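Local coordinates for protein condensin complex subunit 3 (Schizosaccharomyces pombe, PDB 5OQR) that serves as a regulatory subunit of the condensin complex, which is required to convert interphase chromatin into mitotic-like condensed chromosomes, at residues L339-L350 / S359-G370. Sequence-based numbering, arbitrary orientation.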
loop_
_atom_site.group_PDB
_atom_site.type_symbol
_atom_site.label_atom_id
_atom_site.label_comp_id
_atom_site.label_asym_id
_atom_site.label_seq_id
_atom_site.Cartn_x
_atom_site.Cartn_y
_atom_site.Cartn_z
ATOM N N LEU A 339 -8.573 -5.245 38.143
ATOM C CA LEU A 339 -8.441 -4.282 37.056
ATOM C C LEU A 339 -8.975 -2.920 37.470
ATOM O O LEU A 339 -8.320 -1.894 37.265
ATOM C CB LEU A 339 -9.177 -4.796 35.820
ATOM C CG LEU A 339 -9.066 -3.937 34.562
ATOM C CD1 LEU A 339 -7.678 -4.048 33.959
ATOM C CD2 LEU A 339 -10.125 -4.341 33.560
ATOM N N THR A 340 -10.177 -2.890 38.052
ATOM C CA THR A 340 -10.715 -1.640 38.577
ATOM C C THR A 340 -9.735 -0.999 39.548
ATOM O O THR A 340 -9.540 0.220 39.535
ATOM C CB THR A 340 -12.057 -1.891 39.267
ATOM O OG1 THR A 340 -12.921 -2.626 38.391
ATOM C CG2 THR A 340 -12.727 -0.575 39.634
ATOM N N TYR A 341 -9.101 -1.811 40.392
ATOM C CA TYR A 341 -8.108 -1.293 41.323
ATOM C C TYR A 341 -6.888 -0.753 40.586
ATOM O O TYR A 341 -6.401 0.339 40.902
ATOM C CB TYR A 341 -7.719 -2.397 42.309
ATOM C CG TYR A 341 -6.554 -2.073 43.212
ATOM C CD1 TYR A 341 -5.386 -2.818 43.158
ATOM C CD2 TYR A 341 -6.622 -1.031 44.125
ATOM C CE1 TYR A 341 -4.320 -2.536 43.982
ATOM C CE2 TYR A 341 -5.559 -0.739 44.954
ATOM C CZ TYR A 341 -4.411 -1.497 44.880
ATOM O OH TYR A 341 -3.343 -1.213 45.700
ATOM N N TYR A 342 -6.390 -1.491 39.591
ATOM C CA TYR A 342 -5.219 -1.036 38.844
ATOM C C TYR A 342 -5.499 0.274 38.121
ATOM O O TYR A 342 -4.634 1.153 38.055
ATOM C CB TYR A 342 -4.782 -2.103 37.842
ATOM C CG TYR A 342 -4.417 -3.433 38.455
ATOM C CD1 TYR A 342 -3.801 -3.507 39.697
ATOM C CD2 TYR A 342 -4.689 -4.619 37.789
ATOM C CE1 TYR A 342 -3.466 -4.724 40.255
ATOM C CE2 TYR A 342 -4.361 -5.836 38.338
ATOM C CZ TYR A 342 -3.748 -5.884 39.570
ATOM O OH TYR A 342 -3.422 -7.104 40.113
ATOM N N ILE A 343 -6.699 0.417 37.560
ATOM C CA ILE A 343 -7.068 1.665 36.899
ATOM C C ILE A 343 -7.087 2.810 37.903
ATOM O O ILE A 343 -6.621 3.917 37.613
ATOM C CB ILE A 343 -8.425 1.506 36.188
ATOM C CG1 ILE A 343 -8.291 0.539 35.013
ATOM C CG2 ILE A 343 -8.955 2.859 35.706
ATOM C CD1 ILE A 343 -9.610 0.153 34.359
ATOM N N GLU A 344 -7.620 2.564 39.101
ATOM C CA GLU A 344 -7.784 3.648 40.064
ATOM C C GLU A 344 -6.449 4.112 40.633
ATOM O O GLU A 344 -6.277 5.306 40.898
ATOM C CB GLU A 344 -8.738 3.221 41.176
ATOM C CG GLU A 344 -10.165 3.055 40.679
ATOM C CD GLU A 344 -11.203 3.500 41.680
ATOM O OE1 GLU A 344 -11.622 2.663 42.506
ATOM O OE2 GLU A 344 -11.599 4.687 41.641
ATOM N N ARG A 345 -5.491 3.203 40.820
ATOM C CA ARG A 345 -4.138 3.635 41.155
ATOM C C ARG A 345 -3.595 4.578 40.094
ATOM O O ARG A 345 -2.897 5.548 40.410
ATOM C CB ARG A 345 -3.207 2.430 41.297
ATOM C CG ARG A 345 -3.533 1.500 42.438
ATOM C CD ARG A 345 -2.462 0.433 42.590
ATOM N NE ARG A 345 -1.260 0.935 43.255
ATOM C CZ ARG A 345 -0.104 1.206 42.655
ATOM N NH1 ARG A 345 0.050 1.024 41.350
ATOM N NH2 ARG A 345 0.916 1.656 43.373
ATOM N N GLN A 346 -3.902 4.304 38.824
ATOM C CA GLN A 346 -3.343 5.096 37.738
ATOM C C GLN A 346 -3.961 6.485 37.676
ATOM O O GLN A 346 -3.298 7.436 37.250
ATOM C CB GLN A 346 -3.539 4.357 36.412
ATOM C CG GLN A 346 -2.461 4.632 35.378
ATOM C CD GLN A 346 -1.082 4.191 35.829
ATOM O OE1 GLN A 346 -0.107 4.921 35.675
ATOM N NE2 GLN A 346 -0.995 2.990 36.384
ATOM N N TYR A 347 -5.223 6.628 38.090
ATOM C CA TYR A 347 -5.825 7.955 38.188
ATOM C C TYR A 347 -4.971 8.887 39.034
ATOM O O TYR A 347 -4.841 10.077 38.725
ATOM C CB TYR A 347 -7.225 7.861 38.792
ATOM C CG TYR A 347 -8.270 7.215 37.921
ATOM C CD1 TYR A 347 -8.267 7.380 36.544
ATOM C CD2 TYR A 347 -9.274 6.446 38.484
ATOM C CE1 TYR A 347 -9.230 6.789 35.756
ATOM C CE2 TYR A 347 -10.234 5.853 37.713
ATOM C CZ TYR A 347 -10.210 6.027 36.350
ATOM O OH TYR A 347 -11.177 5.432 35.585
ATOM N N VAL A 348 -4.396 8.368 40.119
ATOM C CA VAL A 348 -3.569 9.194 40.992
ATOM C C VAL A 348 -2.438 9.836 40.200
ATOM O O VAL A 348 -2.118 11.016 40.389
ATOM C CB VAL A 348 -3.036 8.352 42.168
ATOM C CG1 VAL A 348 -2.108 9.175 43.052
ATOM C CG2 VAL A 348 -4.188 7.795 42.988
ATOM N N SER A 349 -1.818 9.073 39.299
ATOM C CA SER A 349 -0.709 9.581 38.503
ATOM C C SER A 349 -1.126 10.691 37.547
ATOM O O SER A 349 -0.252 11.367 36.997
ATOM C CB SER A 349 -0.067 8.439 37.716
ATOM O OG SER A 349 0.636 7.558 38.572
ATOM N N LEU A 350 -2.425 10.894 37.328
ATOM C CA LEU A 350 -2.869 11.984 36.472
ATOM C C LEU A 350 -2.730 13.339 37.147
ATOM O O LEU A 350 -2.689 14.360 36.454
ATOM C CB LEU A 350 -4.322 11.765 36.050
ATOM C CG LEU A 350 -4.586 10.587 35.109
ATOM C CD1 LEU A 350 -6.075 10.442 34.868
ATOM C CD2 LEU A 350 -3.850 10.758 33.792
ATOM N N SER A 359 0.322 8.115 31.863
ATOM C CA SER A 359 -0.805 7.516 32.572
ATOM C C SER A 359 -2.049 7.471 31.697
ATOM O O SER A 359 -2.830 6.516 31.773
ATOM C CB SER A 359 -1.084 8.286 33.863
ATOM O OG SER A 359 -0.134 7.964 34.860
ATOM N N CYS A 360 -2.259 8.494 30.869
ATOM C CA CYS A 360 -3.358 8.447 29.910
ATOM C C CYS A 360 -3.232 7.234 28.998
ATOM O O CYS A 360 -4.221 6.542 28.731
ATOM C CB CYS A 360 -3.392 9.731 29.085
ATOM S SG CYS A 360 -3.912 11.186 29.998
ATOM N N PHE A 361 -2.018 6.956 28.522
ATOM C CA PHE A 361 -1.799 5.790 27.677
ATOM C C PHE A 361 -2.016 4.498 28.453
ATOM O O PHE A 361 -2.616 3.551 27.934
ATOM C CB PHE A 361 -0.389 5.840 27.090
ATOM C CG PHE A 361 -0.119 4.778 26.067
ATOM C CD1 PHE A 361 -0.666 4.865 24.798
ATOM C CD2 PHE A 361 0.690 3.697 26.368
ATOM C CE1 PHE A 361 -0.418 3.891 23.855
ATOM C CE2 PHE A 361 0.942 2.721 25.427
ATOM C CZ PHE A 361 0.387 2.818 24.169
ATOM N N ILE A 362 -1.538 4.443 29.699
ATOM C CA ILE A 362 -1.709 3.243 30.516
ATOM C C ILE A 362 -3.188 2.984 30.774
ATOM O O ILE A 362 -3.678 1.861 30.609
ATOM C CB ILE A 362 -0.923 3.381 31.832
ATOM C CG1 ILE A 362 0.577 3.459 31.544
ATOM C CG2 ILE A 362 -1.215 2.212 32.768
ATOM C CD1 ILE A 362 1.406 3.922 32.717
ATOM N N ILE A 363 -3.917 4.017 31.199
ATOM C CA ILE A 363 -5.350 3.866 31.442
ATOM C C ILE A 363 -6.054 3.415 30.170
ATOM O O ILE A 363 -6.954 2.568 30.207
ATOM C CB ILE A 363 -5.935 5.184 31.985
ATOM C CG1 ILE A 363 -5.377 5.468 33.381
ATOM C CG2 ILE A 363 -7.464 5.131 32.026
ATOM C CD1 ILE A 363 -5.626 6.876 33.873
ATOM N N GLU A 364 -5.656 3.974 29.028
ATOM C CA GLU A 364 -6.216 3.555 27.747
ATOM C C GLU A 364 -6.084 2.048 27.558
ATOM O O GLU A 364 -7.048 1.368 27.193
ATOM C CB GLU A 364 -5.513 4.308 26.621
ATOM C CG GLU A 364 -6.101 4.085 25.248
ATOM C CD GLU A 364 -5.434 4.951 24.197
ATOM O OE1 GLU A 364 -5.249 4.477 23.055
ATOM O OE2 GLU A 364 -5.083 6.104 24.520
ATOM N N GLN A 365 -4.895 1.507 27.817
ATOM C CA GLN A 365 -4.685 0.073 27.652
ATOM C C GLN A 365 -5.556 -0.731 28.606
ATOM O O GLN A 365 -6.096 -1.779 28.230
ATOM C CB GLN A 365 -3.207 -0.265 27.858
ATOM C CG GLN A 365 -2.263 0.456 26.908
ATOM C CD GLN A 365 -2.750 0.430 25.472
ATOM O OE1 GLN A 365 -3.193 -0.602 24.975
ATOM N NE2 GLN A 365 -2.686 1.574 24.803
ATOM N N LEU A 366 -5.711 -0.262 29.846
ATOM C CA LEU A 366 -6.509 -1.001 30.818
ATOM C C LEU A 366 -7.981 -1.006 30.432
ATOM O O LEU A 366 -8.679 -2.005 30.635
ATOM C CB LEU A 366 -6.319 -0.404 32.212
ATOM C CG LEU A 366 -4.909 -0.477 32.803
ATOM C CD1 LEU A 366 -4.888 0.151 34.184
ATOM C CD2 LEU A 366 -4.410 -1.912 32.865
ATOM N N LEU A 367 -8.475 0.100 29.879
ATOM C CA LEU A 367 -9.854 0.132 29.409
ATOM C C LEU A 367 -10.064 -0.840 28.254
ATOM O O LEU A 367 -11.119 -1.475 28.154
ATOM C CB LEU A 367 -10.228 1.553 28.992
ATOM C CG LEU A 367 -10.339 2.564 30.132
ATOM C CD1 LEU A 367 -10.383 3.983 29.594
ATOM C CD2 LEU A 367 -11.570 2.277 30.973
ATOM N N TYR A 368 -9.072 -0.967 27.369
ATOM C CA TYR A 368 -9.178 -1.931 26.280
ATOM C C TYR A 368 -9.269 -3.352 26.815
ATOM O O TYR A 368 -10.069 -4.157 26.324
ATOM C CB TYR A 368 -7.982 -1.798 25.333
ATOM C CG TYR A 368 -8.125 -0.703 24.302
ATOM C CD1 TYR A 368 -9.248 -0.628 23.493
ATOM C CD2 TYR A 368 -7.138 0.255 24.138
ATOM C CE1 TYR A 368 -9.385 0.369 22.550
ATOM C CE2 TYR A 368 -7.264 1.257 23.202
ATOM C CZ TYR A 368 -8.390 1.309 22.409
ATOM O OH TYR A 368 -8.524 2.306 21.471
ATOM N N ILE A 369 -8.452 -3.682 27.814
ATOM C CA ILE A 369 -8.557 -4.990 28.450
ATOM C C ILE A 369 -9.943 -5.172 29.048
ATOM O O ILE A 369 -10.531 -6.256 28.969
ATOM C CB ILE A 369 -7.456 -5.159 29.512
ATOM C CG1 ILE A 369 -6.075 -5.075 28.859
ATOM C CG2 ILE A 369 -7.610 -6.491 30.234
ATOM C CD1 ILE A 369 -4.941 -4.909 29.839
ATOM N N GLY A 370 -10.491 -4.114 29.645
ATOM C CA GLY A 370 -11.799 -4.222 30.264
ATOM C C GLY A 370 -12.912 -4.385 29.249
ATOM O O GLY A 370 -13.859 -5.142 29.472
#
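In Gln346 the bend at chi2 (62°) turns the amide over Ile362, while CB and CG lie along Ile363 CG1. Ile363 sets CG1 beside its backbone N (chi1 -67°), and with chi2 extended its CD1 is carried out to the side chains of Tyr347 and Leu350. Gln346 CG lies 3.6 Å from Ile363 CG1, and the two side chains run past each other in opposite directions. Ile362 meets Gln346 at about a right angle, with CG2 3.6 Å from the amide carbon CD. Ile363 CD1 meets Leu350 CD1 end on at 3.7 Å and touches the Tyr347 ring obliquely. The Tyr347 hydroxyl is hydrogen-bonded to His405. Toward the C-terminal end of 359-370, Leu366 CD1 packs 3.5 Å from Ile343 CG1. Leu339 puts CD2 3.7 Å from Gly370 CA. Ser359 OG lies 3.2 Å from Gln346 OE1, but it is hydrogen-bonded to Ser355 O and its modelled place is less sure, so this bond is doubtful. An alanine in place of Gln346 would probably leave a gap beside Ile362 and Ile363 and strip Ser359 of one possible acceptor. The axes of 339-348 and 359-370 come within 9.6 Å, nearly antiparallel at 165°. Helix 378-394 packs on Tyr347, helix 399-412 on Leu367 and helix 308-324 on Ile362. Such an antiparallel helical hairpin with a largely apolar seam is consistent with the HEAT-repeat solenoid of this subunit.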